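Local coordinates for protein alpha-1,4-endofucoidanase (Mariniflexile fucanivorans, PDB 6DLH) that hydrolyses alpha-1,4 links inside fucoidan chains as a retaining glycoside hydrolase of family 107, with calcium-binding Ig-like domains after its catalytic domain, at residues A[574-579]-A[601-606]. Numbering follows the deposited sequence.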
loop_
_atom_site.group_PDB
_atom_site.type_symbol
_atom_site.label_atom_id
_atom_site.label_comp_id
_atom_site.label_asym_id
_atom_site.label_seq_id
_atom_site.Cartn_x
_atom_site.Cartn_y
_atom_site.Cartn_z
ATOM N N PRO A 574 -9.907 24.897 17.924
ATOM C CA PRO A 574 -9.173 25.699 16.937
ATOM C C PRO A 574 -9.279 25.201 15.495
ATOM O O PRO A 574 -9.492 24.013 15.255
ATOM C CB PRO A 574 -7.712 25.578 17.395
ATOM C CG PRO A 574 -7.815 25.312 18.879
ATOM C CD PRO A 574 -9.036 24.427 19.015
ATOM N N ASP A 575 -9.099 26.128 14.545
ATOM C CA ASP A 575 -9.427 25.907 13.143
ATOM C C ASP A 575 -8.425 24.968 12.469
ATOM O O ASP A 575 -8.794 24.254 11.539
ATOM C CB ASP A 575 -9.523 27.228 12.369
ATOM C CG ASP A 575 -10.603 28.176 12.868
ATOM O OD1 ASP A 575 -11.799 27.853 12.695
ATOM O OD2 ASP A 575 -10.238 29.238 13.419
ATOM N N TRP A 576 -7.169 24.975 12.939
ATOM C CA TRP A 576 -6.050 24.357 12.237
ATOM C C TRP A 576 -6.250 22.858 12.010
ATOM O O TRP A 576 -5.797 22.328 11.000
ATOM C CB TRP A 576 -4.714 24.651 12.928
ATOM C CG TRP A 576 -4.504 23.925 14.224
ATOM C CD1 TRP A 576 -4.711 24.420 15.478
ATOM C CD2 TRP A 576 -4.022 22.580 14.402
ATOM N NE1 TRP A 576 -4.396 23.478 16.421
ATOM C CE2 TRP A 576 -3.972 22.339 15.794
ATOM C CE3 TRP A 576 -3.629 21.554 13.531
ATOM C CZ2 TRP A 576 -3.549 21.121 16.327
ATOM C CZ3 TRP A 576 -3.219 20.348 14.057
ATOM C CH2 TRP A 576 -3.175 20.138 15.437
ATOM N N LEU A 577 -6.897 22.174 12.959
ATOM C CA LEU A 577 -7.076 20.735 12.864
ATOM C C LEU A 577 -8.080 20.411 11.756
ATOM O O LEU A 577 -9.187 20.944 11.730
ATOM C CB LEU A 577 -7.508 20.175 14.226
ATOM C CG LEU A 577 -7.536 18.649 14.340
ATOM C CD1 LEU A 577 -6.135 18.055 14.257
ATOM C CD2 LEU A 577 -8.231 18.207 15.621
ATOM N N VAL A 578 -7.660 19.539 10.832
ATOM C CA VAL A 578 -8.483 19.111 9.713
ATOM C C VAL A 578 -8.828 17.638 9.915
ATOM O O VAL A 578 -7.979 16.853 10.328
ATOM C CB VAL A 578 -7.744 19.340 8.377
ATOM C CG1 VAL A 578 -8.451 18.702 7.188
ATOM C CG2 VAL A 578 -7.481 20.817 8.118
ATOM N N LEU A 579 -10.083 17.281 9.631
ATOM C CA LEU A 579 -10.541 15.901 9.644
ATOM C C LEU A 579 -10.948 15.499 8.227
ATOM O O LEU A 579 -11.655 16.243 7.547
ATOM C CB LEU A 579 -11.728 15.776 10.608
ATOM C CG LEU A 579 -12.490 14.449 10.555
ATOM C CD1 LEU A 579 -11.725 13.343 11.269
ATOM C CD2 LEU A 579 -13.890 14.590 11.142
ATOM N N ASN A 601 -4.239 22.209 23.203
ATOM C CA ASN A 601 -5.380 22.451 22.333
ATOM C C ASN A 601 -6.475 21.428 22.631
ATOM O O ASN A 601 -6.195 20.246 22.829
ATOM C CB ASN A 601 -5.007 22.390 20.849
ATOM C CG ASN A 601 -4.145 23.542 20.375
ATOM O OD1 ASN A 601 -4.490 24.212 19.405
ATOM N ND2 ASN A 601 -3.021 23.768 21.037
ATOM N N SER A 602 -7.726 21.901 22.631
ATOM C CA SER A 602 -8.875 21.090 23.001
ATOM C C SER A 602 -9.908 21.112 21.873
ATOM O O SER A 602 -10.087 22.140 21.221
ATOM C CB SER A 602 -9.453 21.588 24.301
ATOM O OG SER A 602 -10.102 20.543 25.002
ATOM N N PHE A 603 -10.578 19.970 21.650
ATOM C CA PHE A 603 -11.488 19.798 20.527
ATOM C C PHE A 603 -12.627 18.860 20.921
ATOM O O PHE A 603 -12.433 17.943 21.721
ATOM C CB PHE A 603 -10.759 19.167 19.333
ATOM C CG PHE A 603 -9.487 19.853 18.896
ATOM C CD1 PHE A 603 -8.259 19.493 19.436
ATOM C CD2 PHE A 603 -9.513 20.854 17.934
ATOM C CE1 PHE A 603 -7.091 20.126 19.031
ATOM C CE2 PHE A 603 -8.344 21.487 17.532
ATOM C CZ PHE A 603 -7.135 21.124 18.083
ATOM N N THR A 604 -13.808 19.075 20.328
ATOM C CA THR A 604 -14.905 18.133 20.482
ATOM C C THR A 604 -15.075 17.329 19.193
ATOM O O THR A 604 -15.037 17.896 18.104
ATOM C CB THR A 604 -16.213 18.826 20.899
ATOM O OG1 THR A 604 -15.991 19.503 22.135
ATOM C CG2 THR A 604 -17.373 17.867 21.076
ATOM N N PHE A 605 -15.288 16.013 19.341
ATOM C CA PHE A 605 -15.530 15.137 18.207
ATOM C C PHE A 605 -16.810 14.326 18.415
ATOM O O PHE A 605 -17.005 13.698 19.457
ATOM C CB PHE A 605 -14.282 14.305 17.886
ATOM C CG PHE A 605 -13.248 15.043 17.070
ATOM C CD1 PHE A 605 -12.326 15.888 17.677
ATOM C CD2 PHE A 605 -13.209 14.915 15.687
ATOM C CE1 PHE A 605 -11.386 16.579 16.925
ATOM C CE2 PHE A 605 -12.267 15.605 14.935
ATOM C CZ PHE A 605 -11.363 16.443 15.555
ATOM N N ASN A 606 -17.691 14.359 17.410
ATOM C CA ASN A 606 -18.915 13.573 17.433
ATOM C C ASN A 606 -18.729 12.326 16.573
ATOM O O ASN A 606 -18.176 12.410 15.483
ATOM C CB ASN A 606 -20.131 14.381 16.968
ATOM C CG ASN A 606 -21.425 13.597 17.061
ATOM O OD1 ASN A 606 -22.040 13.518 18.126
ATOM N ND2 ASN A 606 -21.847 13.008 15.954
#
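Trp576 NE1 donates a hydrogen bond to Asn601 OD1 at 3.1 Å, nearly straight at 170° on the hydrogen. The acceptor lies at the indole edge, in the ring plane, whereas the donor stands well above the plane of the amide. The indole's rotation is thereby tied to the amide, whose ND2 is itself held by the carbonyl of Asp597. Pro574 CG rests 3.5 Å from Asn601 OD1 and gives that oxygen an apolar neighbour.

Phe603 projects between the loop side chains. Its edge is turned toward the indole face in an offset edge-to-face pair, planes at 82° and the five-membered ring centroid 5.9 Å from that of Phe603. Leu577 CD2 covers one face of Phe603, 3.7 Å from the centroid and only 8° off the normal, a CH-pi contact. Leu577 holds its CG anti to the backbone N, beside the carbonyl carbon, and CD2 beyond it also meets the edge of Phe605, 3.6 Å from CZ. Pro574 CD approaches Phe603 CE2 at 3.4 Å, an apolar contact, the two side chains crossing at about a right angle. An alanine in place of Trp576 would probably leave Asn601 OD1 without its indole donor and open a gap beside the edge of Phe603.

The contact belongs to the hydrophobic interior of an Ig-like beta-sandwich domain: the loop entering strand 578-583 of one sheet packs on strand 599-608 of the other. Strand 613-623 adds Val622 against Trp576 and Ile618 against Phe605, while Leu589 of strand 586-590 touches both Leu577 and Phe605.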